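Local coordinates for putative TRAP PERIPLASMIC SOLUTE BINDING PROTEIN (Haemophilus influenzae, PDB 4PBQ), which probably captures sugar acids such as L-gulonate in the periplasm and delivers them to a TRAP transporter for uptake into the cell, at residues A[207-212]-A[278-283]; A[186-191]-A[200-205]. All blocks are in the same frame, centred on the assembly; numbering follows the deposited sequence.

Contact 1 of 2, residues A[207-212]-A[278-283]; sequences NPYMLI and DYLAKH. With 2UF (L-gulonate), chain D.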
ATOM      1  N   ASN A 207      -2.990   5.801  -7.135  1.00  7.16           N
ATOM      2  CA  ASN A 207      -2.417   5.715  -5.797  1.00  5.33           C
ATOM      3  C   ASN A 207      -3.431   6.325  -4.845  1.00  8.08           C
ATOM      4  O   ASN A 207      -4.393   6.961  -5.285  1.00  5.81           O
ATOM      5  CB  ASN A 207      -1.056   6.456  -5.732  1.00  5.31           C
ATOM      6  CG  ASN A 207       0.148   5.497  -5.665  1.00  7.52           C
ATOM      7  OD1 ASN A 207       0.242   4.646  -4.782  1.00  8.35           O
ATOM      8  ND2 ASN A 207       1.064   5.647  -6.600  1.00  6.77           N
ATOM      9  N   PRO A 208      -3.240   6.129  -3.542  1.00  7.24           N
ATOM     10  CA  PRO A 208      -4.170   6.739  -2.591  1.00  8.15           C
ATOM     11  C   PRO A 208      -4.095   8.259  -2.607  1.00  8.67           C
ATOM     12  O   PRO A 208      -3.060   8.831  -2.991  1.00  7.44           O
ATOM     13  CB  PRO A 208      -3.730   6.153  -1.233  1.00  8.13           C
ATOM     14  CG  PRO A 208      -2.981   4.893  -1.590  1.00  7.09           C
ATOM     15  CD  PRO A 208      -2.298   5.211  -2.893  1.00  6.10           C
ATOM     16  N   TYR A 209      -5.169   8.906  -2.153  1.00  7.57           N
ATOM     17  CA  TYR A 209      -5.212  10.369  -2.042  1.00  8.42           C
ATOM     18  C   TYR A 209      -3.983  10.946  -1.333  1.00  7.57           C
ATOM     19  O   TYR A 209      -3.425  11.939  -1.791  1.00  8.06           O
ATOM     20  CB  TYR A 209      -6.477  10.835  -1.298  1.00  8.36           C
ATOM     21  CG  TYR A 209      -7.687  11.014  -2.177  1.00  8.32           C
ATOM     22  CD1 TYR A 209      -7.754  12.031  -3.112  1.00 16.04           C
ATOM     23  CD2 TYR A 209      -8.782  10.182  -2.041  1.00 12.47           C
ATOM     24  CE1 TYR A 209      -8.896  12.208  -3.904  1.00 17.69           C
ATOM     25  CE2 TYR A 209      -9.890  10.333  -2.834  1.00 15.47           C
ATOM     26  CZ  TYR A 209      -9.951  11.351  -3.751  1.00 14.79           C
ATOM     27  OH  TYR A 209     -11.098  11.480  -4.523  1.00 23.50           O
HETATM   28  N   MSE A 210      -3.579  10.364  -0.198  1.00  7.40           N
HETATM   29  CA  MSE A 210      -2.506  10.985   0.564  1.00  7.68           C
HETATM   30  C   MSE A 210      -1.202  10.977  -0.195  1.00  9.09           C
HETATM   31  O   MSE A 210      -0.483  11.977  -0.172  1.00  8.76           O
HETATM   32  CB  MSE A 210      -2.329  10.371   1.956  1.00  8.86           C
HETATM   33  CG  MSE A 210      -3.551  10.569   2.828  1.00 10.00           C
HETATM   34 SE   MSE A 210      -3.274   9.995   4.668  0.97 14.50          SE
HETATM   35  CE  MSE A 210      -3.376   8.085   4.405  1.00 14.48           C
ATOM     36  N   LEU A 211      -0.901   9.892  -0.909  1.00  7.74           N
ATOM     37  CA  LEU A 211       0.277   9.879  -1.760  1.00  8.93           C
ATOM     38  C   LEU A 211       0.224  10.971  -2.844  1.00  8.31           C
ATOM     39  O   LEU A 211       1.204  11.669  -3.101  1.00  7.25           O
ATOM     40  CB  LEU A 211       0.437   8.483  -2.387  1.00  7.72           C
ATOM     41  CG  LEU A 211       1.663   8.131  -3.230  1.00 14.55           C
ATOM     42  CD1 LEU A 211       1.726   8.818  -4.599  1.00 10.57           C
ATOM     43  CD2 LEU A 211       2.897   8.383  -2.448  1.00 18.55           C
ATOM     44  N   ILE A 212      -0.924  11.114  -3.497  1.00  7.16           N
ATOM     45  CA  ILE A 212      -1.095  12.125  -4.527  1.00  7.49           C
ATOM     46  C   ILE A 212      -0.803  13.535  -4.007  1.00  7.71           C
ATOM     47  O   ILE A 212      -0.183  14.339  -4.697  1.00  9.97           O
ATOM     48  CB  ILE A 212      -2.496  12.000  -5.136  1.00  7.19           C
ATOM     49  CG1 ILE A 212      -2.548  10.696  -5.920  1.00  9.63           C
ATOM     50  CG2 ILE A 212      -2.817  13.184  -6.047  1.00 10.51           C
ATOM     51  CD1 ILE A 212      -3.944  10.324  -6.411  1.00  9.54           C
ATOM     52  N   ASP A 278     -10.276  17.263   1.051  1.00 12.04           N
ATOM     53  CA  ASP A 278     -10.717  18.647   1.078  1.00 15.70           C
ATOM     54  C   ASP A 278      -9.657  19.578   0.472  1.00 12.14           C
ATOM     55  O   ASP A 278      -9.985  20.473  -0.308  1.00 13.42           O
ATOM     56  CB  ASP A 278     -11.023  19.067   2.507  1.00 12.96           C
ATOM     57  CG  ASP A 278     -11.731  20.415   2.584  1.00 22.09           C
ATOM     58  OD1 ASP A 278     -12.841  20.522   2.032  1.00 27.35           O
ATOM     59  OD2 ASP A 278     -11.161  21.351   3.174  1.00 34.51           O
ATOM     60  N   TYR A 279      -8.400  19.367   0.864  1.00 12.61           N
ATOM     61  CA  TYR A 279      -7.271  20.126   0.332  1.00 11.74           C
ATOM     62  C   TYR A 279      -7.252  20.082  -1.204  1.00 15.05           C
ATOM     63  O   TYR A 279      -7.138  21.119  -1.882  1.00 11.72           O
ATOM     64  CB  TYR A 279      -5.954  19.559   0.885  1.00 10.52           C
ATOM     65  CG  TYR A 279      -4.711  20.284   0.406  1.00 11.47           C
ATOM     66  CD1 TYR A 279      -4.151  19.992  -0.835  1.00 12.65           C
ATOM     67  CD2 TYR A 279      -4.090  21.222   1.200  1.00 12.83           C
ATOM     68  CE1 TYR A 279      -3.042  20.645  -1.283  1.00 15.13           C
ATOM     69  CE2 TYR A 279      -2.963  21.885   0.757  1.00 16.84           C
ATOM     70  CZ  TYR A 279      -2.446  21.590  -0.483  1.00 15.94           C
ATOM     71  OH  TYR A 279      -1.325  22.236  -0.951  1.00 23.04           O
ATOM     72  N   LEU A 280      -7.339  18.876  -1.750  1.00 12.58           N
ATOM     73  CA  LEU A 280      -7.265  18.698  -3.197  1.00 11.99           C
ATOM     74  C   LEU A 280      -8.467  19.308  -3.919  1.00 21.08           C
ATOM     75  O   LEU A 280      -8.341  19.807  -5.035  1.00 30.02           O
ATOM     76  CB  LEU A 280      -7.120  17.215  -3.534  1.00 13.46           C
ATOM     77  CG  LEU A 280      -5.765  16.654  -3.087  1.00 13.08           C
ATOM     78  CD1 LEU A 280      -5.700  15.139  -3.221  1.00 16.26           C
ATOM     79  CD2 LEU A 280      -4.637  17.294  -3.898  1.00 19.09           C
ATOM     80  N   ALA A 281      -9.613  19.331  -3.264  1.00 16.31           N
ATOM     81  CA  ALA A 281     -10.757  20.046  -3.823  1.00 14.25           C
ATOM     82  C   ALA A 281     -10.489  21.546  -3.967  1.00 20.29           C
ATOM     83  O   ALA A 281     -11.102  22.225  -4.790  1.00 21.17           O
ATOM     84  CB  ALA A 281     -11.989  19.822  -2.970  1.00 19.50           C
ATOM     85  N   LYS A 282      -9.578  22.064  -3.162  1.00 13.67           N
ATOM     86  CA  LYS A 282      -9.461  23.516  -3.018  1.00 12.86           C
ATOM     87  C   LYS A 282      -8.150  24.079  -3.566  1.00 17.45           C
ATOM     88  O   LYS A 282      -7.838  25.253  -3.349  1.00 18.22           O
ATOM     89  CB  LYS A 282      -9.635  23.889  -1.530  1.00 13.29           C
ATOM     90  CG  LYS A 282     -11.073  23.662  -1.051  1.00 13.79           C
ATOM     91  CD  LYS A 282     -11.220  23.748   0.451  1.00 14.17           C
ATOM     92  CE  LYS A 282     -12.697  23.679   0.861  1.00 18.23           C
ATOM     93  NZ  LYS A 282     -12.879  23.597   2.325  1.00 15.32           N
ATOM     94  N   HIS A 283      -7.422  23.272  -4.330  1.00 15.27           N
ATOM     95  CA  HIS A 283      -6.155  23.720  -4.899  1.00 14.93           C
ATOM     96  C   HIS A 283      -6.098  23.526  -6.406  1.00 16.93           C
ATOM     97  O   HIS A 283      -5.017  23.361  -6.963  1.00 21.41           O
ATOM     98  CB  HIS A 283      -4.970  23.019  -4.240  1.00 14.11           C
ATOM     99  CG  HIS A 283      -4.661  23.541  -2.865  1.00 14.43           C
ATOM    100  ND1 HIS A 283      -5.432  23.234  -1.769  1.00 14.69           N
ATOM    101  CD2 HIS A 283      -3.686  24.369  -2.420  1.00 16.17           C
ATOM    102  CE1 HIS A 283      -4.949  23.847  -0.703  1.00 15.06           C
ATOM    103  NE2 HIS A 283      -3.892  24.551  -1.072  1.00 15.03           N
TER
HETATM  104  O6A 2UF D 401       4.538   2.572  -6.165  1.00  6.48           O
HETATM  105  C6  2UF D 401       3.329   2.493  -5.908  1.00 10.19           C
HETATM  106  O6B 2UF D 401       2.412   2.965  -6.597  1.00  8.56           O
HETATM  107  C5  2UF D 401       2.946   1.789  -4.589  1.00  8.06           C
HETATM  108  O5  2UF D 401       1.726   2.332  -4.131  1.00  5.42           O
HETATM  109  C4  2UF D 401       2.792   0.267  -4.802  1.00  8.76           C
HETATM  110  O4  2UF D 401       4.063  -0.307  -5.148  1.00  6.81           O
HETATM  111  C3  2UF D 401       2.224  -0.385  -3.522  1.00  5.48           C
HETATM  112  O3  2UF D 401       2.964   0.005  -2.314  1.00  5.86           O
HETATM  113  C2  2UF D 401       2.231  -1.919  -3.623  1.00  6.75           C
HETATM  114  O2  2UF D 401       1.388  -2.354  -2.574  1.00  6.20           O
HETATM  115  C1  2UF D 401       1.604  -2.418  -4.962  1.00  4.97           C
HETATM  116  O1  2UF D 401       1.507  -3.849  -4.887  1.00  6.69           O
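L280, in the last turn of the long helix 248-281, meets Y209 and I212 at the start of helix 209-214. Along 278-283 the first residue, D278, takes no part in this junction and forms a salt bridge with K282 four residues on; K282 NZ lies 3.0 Å from D278 OD2, which offers its syn lone pair. Y279 follows, its ring partly overlaid by H283: Y279 CZ sits above the centre of the imidazole. The Y279 ring also takes part in a cation-pi contact with K213, and its hydroxyl is hydrogen-bonded to that of Y218. L280 carries the contact itself. CG anti to the carbonyl carbon (chi1 -68°) points the branch at Y209, and CD1 comes in at the edge of its ring, near the plane, 3.7 Å from Y209 CD1. The same methyl lies more loosely against I212, 4.5 Å from I212 CG2, and I224 of strand 223-225 touches all three side chains. Y209 keeps its polar end away from this apolar patch, with OH hydrogen-bonded to Q226. K282 N and H283 ND1 reach Y279 O from opposite faces of its carbonyl plane, at 2.9 and 2.7 Å respectively, and the bond from H283 ND1 helps fix the turn of the imidazole. At the far end of 207-212, N207 grips L-gulonate with both ends of its amide: O5 donates to N207 OD1 (2.8 Å), and N207 ND2 donates to carboxylate oxygen O6B (3.0 Å). A strand that carries a ligand-binding asparagine near the start of a helix, which packs against helix 248-281, fits the two-lobed fold of TRAP solute-binding proteins, in which the solute is held in the cleft between the lobes.

Contact 2 of 2, residues A[186-191]-A[200-205]; sequences QSMPLS and KVIDGQ
Q186 and V201 meet at the solvent side of this contact, where Q186 OE1 lies 3.6 Å from V201 CG1. The Q186 side chain leaves strand 184-187 with CG anti to the backbone N (chi1 -178°) and stays extended, which carries its amide oxygen across to the other segment. A water bridges the same two residues, donating one hydrogen to Q186 OE1 (2.6 Å) and the other to V201 O (2.9 Å). S187 OG is hydrogen-bonded to P169 O. Strand 184-187 is the second strand of a beta-alpha-beta unit, reached from its parallel neighbour 165-168 through helix 172-180; helix 193-198 comes next and ends at K200 in a Schellman motif, the positive phi of K200 turning the chain back so that V201 and I202 face the strand. M188, a selenomethionine, makes the buried part of the contact with I202. Its CG sits between the backbone N and carbonyl carbon, and a bend at chi3 (73°) brings the terminal methyl CE over to I202 CG2, 3.9 Å away. Both of these side chains also rest on A196 of helix 193-198, while M188 O accepts a hydrogen bond from R167 NE. Two residues further on, L190 touches the bound L-gulonate as part of its pocket.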
ATOM      1  N   GLN A 186       1.883   1.072 -18.141  1.00  7.11           N
ATOM      2  CA  GLN A 186       3.326   0.961 -18.220  1.00  6.66           C
ATOM      3  C   GLN A 186       3.845   0.860 -16.797  1.00  6.20           C
ATOM      4  O   GLN A 186       3.764   1.805 -16.015  1.00  7.82           O
ATOM      5  CB  GLN A 186       4.008   2.141 -18.933  1.00 11.09           C
ATOM      6  CG  GLN A 186       5.556   1.868 -18.997  1.00 19.68           C
ATOM      7  CD  GLN A 186       6.351   2.716 -20.009  1.00 20.05           C
ATOM      8  OE1 GLN A 186       5.790   3.355 -20.901  1.00 21.98           O
ATOM      9  NE2 GLN A 186       7.671   2.718 -19.855  1.00 14.85           N
ATOM     10  N   SER A 187       4.343  -0.303 -16.443  1.00  7.47           N
ATOM     11  CA  SER A 187       4.843  -0.545 -15.087  1.00  7.14           C
ATOM     12  C   SER A 187       6.184   0.148 -14.911  1.00  7.63           C
ATOM     13  O   SER A 187       7.058   0.003 -15.731  1.00  9.51           O
ATOM     14  CB  SER A 187       4.985  -2.059 -14.841  1.00  7.39           C
ATOM     15  OG  SER A 187       5.559  -2.347 -13.576  1.00  8.24           O
HETATM   16  N   MSE A 188       6.347   0.914 -13.830  1.00  7.27           N
HETATM   17  CA  MSE A 188       7.628   1.555 -13.557  1.00  5.85           C
HETATM   18  C   MSE A 188       7.707   1.908 -12.074  1.00  5.63           C
HETATM   19  O   MSE A 188       6.679   2.028 -11.411  1.00  7.82           O
HETATM   20  CB  MSE A 188       7.803   2.821 -14.395  1.00 10.98           C
HETATM   21  CG  MSE A 188       6.814   3.881 -14.127  1.00 13.75           C
HETATM   22 SE   MSE A 188       6.908   5.427 -15.366  0.90 13.13          SE
HETATM   23  CE  MSE A 188       6.228   4.778 -16.936  1.00 11.64           C
ATOM     24  N   PRO A 189       8.922   2.091 -11.570  1.00  5.83           N
ATOM     25  CA  PRO A 189       9.048   2.549 -10.179  1.00  6.13           C
ATOM     26  C   PRO A 189       8.390   3.881  -9.942  1.00  7.39           C
ATOM     27  O   PRO A 189       8.319   4.751 -10.816  1.00  7.38           O
ATOM     28  CB  PRO A 189      10.554   2.740 -10.001  1.00  7.47           C
ATOM     29  CG  PRO A 189      11.205   2.046 -11.122  1.00 12.69           C
ATOM     30  CD  PRO A 189      10.220   1.957 -12.240  1.00  8.34           C
ATOM     31  N   LEU A 190       7.982   4.086  -8.701  1.00  6.78           N
ATOM     32  CA  LEU A 190       7.291   5.291  -8.336  1.00  6.48           C
ATOM     33  C   LEU A 190       8.146   6.518  -8.605  1.00  7.70           C
ATOM     34  O   LEU A 190       7.625   7.573  -8.956  1.00  8.94           O
ATOM     35  CB  LEU A 190       6.942   5.201  -6.844  1.00  7.88           C
ATOM     36  CG  LEU A 190       6.178   6.357  -6.218  1.00 11.73           C
ATOM     37  CD1 LEU A 190       4.835   6.537  -6.833  1.00 12.54           C
ATOM     38  CD2 LEU A 190       6.074   6.119  -4.725  1.00 16.26           C
ATOM     39  N   SER A 191       9.450   6.378  -8.402  1.00  8.03           N
ATOM     40  CA  SER A 191      10.382   7.487  -8.594  1.00 11.36           C
ATOM     41  C   SER A 191      10.438   7.995 -10.042  1.00 12.35           C
ATOM     42  O   SER A 191      11.026   9.039 -10.304  1.00 10.54           O
ATOM     43  CB  SER A 191      11.769   7.020  -8.223  1.00 11.25           C
ATOM     44  OG  SER A 191      12.133   5.943  -9.091  1.00 14.94           O
ATOM     45  N   LYS A 200       5.605  13.168 -21.424  1.00 15.25           N
ATOM     46  CA  LYS A 200       4.374  12.762 -22.132  1.00 15.97           C
ATOM     47  C   LYS A 200       4.342  11.287 -22.517  1.00 17.85           C
ATOM     48  O   LYS A 200       3.763  10.911 -23.543  1.00 22.14           O
ATOM     49  CB  LYS A 200       4.147  13.622 -23.380  1.00 17.13           C
ATOM     50  CG  LYS A 200       4.075  15.104 -23.125  1.00 27.16           C
ATOM     51  CD  LYS A 200       3.754  15.852 -24.432  1.00 24.41           C
ATOM     52  CE  LYS A 200       3.424  17.291 -24.185  1.00 36.73           C
ATOM     53  NZ  LYS A 200       4.620  18.084 -23.792  1.00 47.73           N
ATOM     54  N   VAL A 201       4.944  10.448 -21.677  1.00 13.07           N
ATOM     55  CA  VAL A 201       4.974   9.013 -21.887  1.00 11.03           C
ATOM     56  C   VAL A 201       3.738   8.361 -21.289  1.00 13.72           C
ATOM     57  O   VAL A 201       3.292   7.319 -21.743  1.00 13.57           O
ATOM     58  CB  VAL A 201       6.264   8.394 -21.285  1.00 15.00           C
ATOM     59  CG1 VAL A 201       6.239   6.892 -21.351  1.00 16.29           C
ATOM     60  CG2 VAL A 201       7.481   8.936 -22.024  1.00 24.57           C
ATOM     61  N   ILE A 202       3.207   8.980 -20.241  1.00 12.25           N
ATOM     62  CA  ILE A 202       1.984   8.520 -19.608  1.00 11.20           C
ATOM     63  C   ILE A 202       1.067   9.720 -19.439  1.00  8.92           C
ATOM     64  O   ILE A 202       1.513  10.866 -19.504  1.00 10.32           O
ATOM     65  CB  ILE A 202       2.254   7.906 -18.213  1.00  8.40           C
ATOM     66  CG1 ILE A 202       2.986   8.897 -17.305  1.00  7.21           C
ATOM     67  CG2 ILE A 202       3.069   6.563 -18.346  1.00 11.13           C
ATOM     68  CD1 ILE A 202       3.238   8.351 -15.879  1.00  7.68           C
ATOM     69  N   ASP A 203      -0.208   9.445 -19.193  1.00  8.46           N
ATOM     70  CA  ASP A 203      -1.217  10.473 -18.949  1.00 10.06           C
ATOM     71  C   ASP A 203      -1.551  10.623 -17.466  1.00 10.42           C
ATOM     72  O   ASP A 203      -2.108  11.647 -17.045  1.00 10.54           O
ATOM     73  CB  ASP A 203      -2.497  10.113 -19.663  1.00  9.50           C
ATOM     74  CG  ASP A 203      -2.318  10.027 -21.160  1.00 17.80           C
ATOM     75  OD1 ASP A 203      -1.795  11.000 -21.739  1.00 16.40           O
ATOM     76  OD2 ASP A 203      -2.685   8.973 -21.734  1.00 17.61           O
ATOM     77  N   GLY A 204      -1.237   9.591 -16.687  1.00  8.57           N
ATOM     78  CA  GLY A 204      -1.550   9.593 -15.278  1.00  7.89           C
ATOM     79  C   GLY A 204      -1.029   8.363 -14.562  1.00  8.02           C
ATOM     80  O   GLY A 204      -0.183   7.593 -15.067  1.00  6.83           O
ATOM     81  N   GLN A 205      -1.506   8.196 -13.338  1.00  7.60           N
ATOM     82  CA  GLN A 205      -1.074   7.114 -12.470  1.00  5.78           C
ATOM     83  C   GLN A 205      -2.215   6.823 -11.497  1.00  8.98           C
ATOM     84  O   GLN A 205      -3.288   7.419 -11.612  1.00  8.05           O
ATOM     85  CB  GLN A 205       0.247   7.470 -11.724  1.00  6.68           C
ATOM     86  CG  GLN A 205       0.171   8.663 -10.779  1.00  9.08           C
ATOM     87  CD  GLN A 205      -0.316   8.308  -9.384  1.00  8.03           C
ATOM     88  OE1 GLN A 205       0.280   7.479  -8.703  1.00  9.14           O
ATOM     89  NE2 GLN A 205      -1.441   8.892  -8.981  1.00  8.94           N
TER
HETATM   90  O   HOH W   1       3.419   4.474 -21.232  1.00 22.15           O

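Strand 204-208 is shared: contact 2 takes in its beginning and contact 1 its end, and contact 2 closes before contact 1 opens along the chain. Although their centres are 18 Å apart, the two touch by packing, with I212 CG1 3.7 Å from Q205 NE2 and N207 ND2 3.9 Å from L190 CD1. N207 ND2 is also hydrogen-bonded to Q205 OE1, consistent with Q205 orienting the amide that binds the ligand. One segment of each contact supplies a residue of the L-gulonate pocket, N207 and L190, while the side chain of M188 stands back about 8 Å from the ligand. E72, E104, R167 and N171 are among the other hydrogen-bonding partners of L-gulonate.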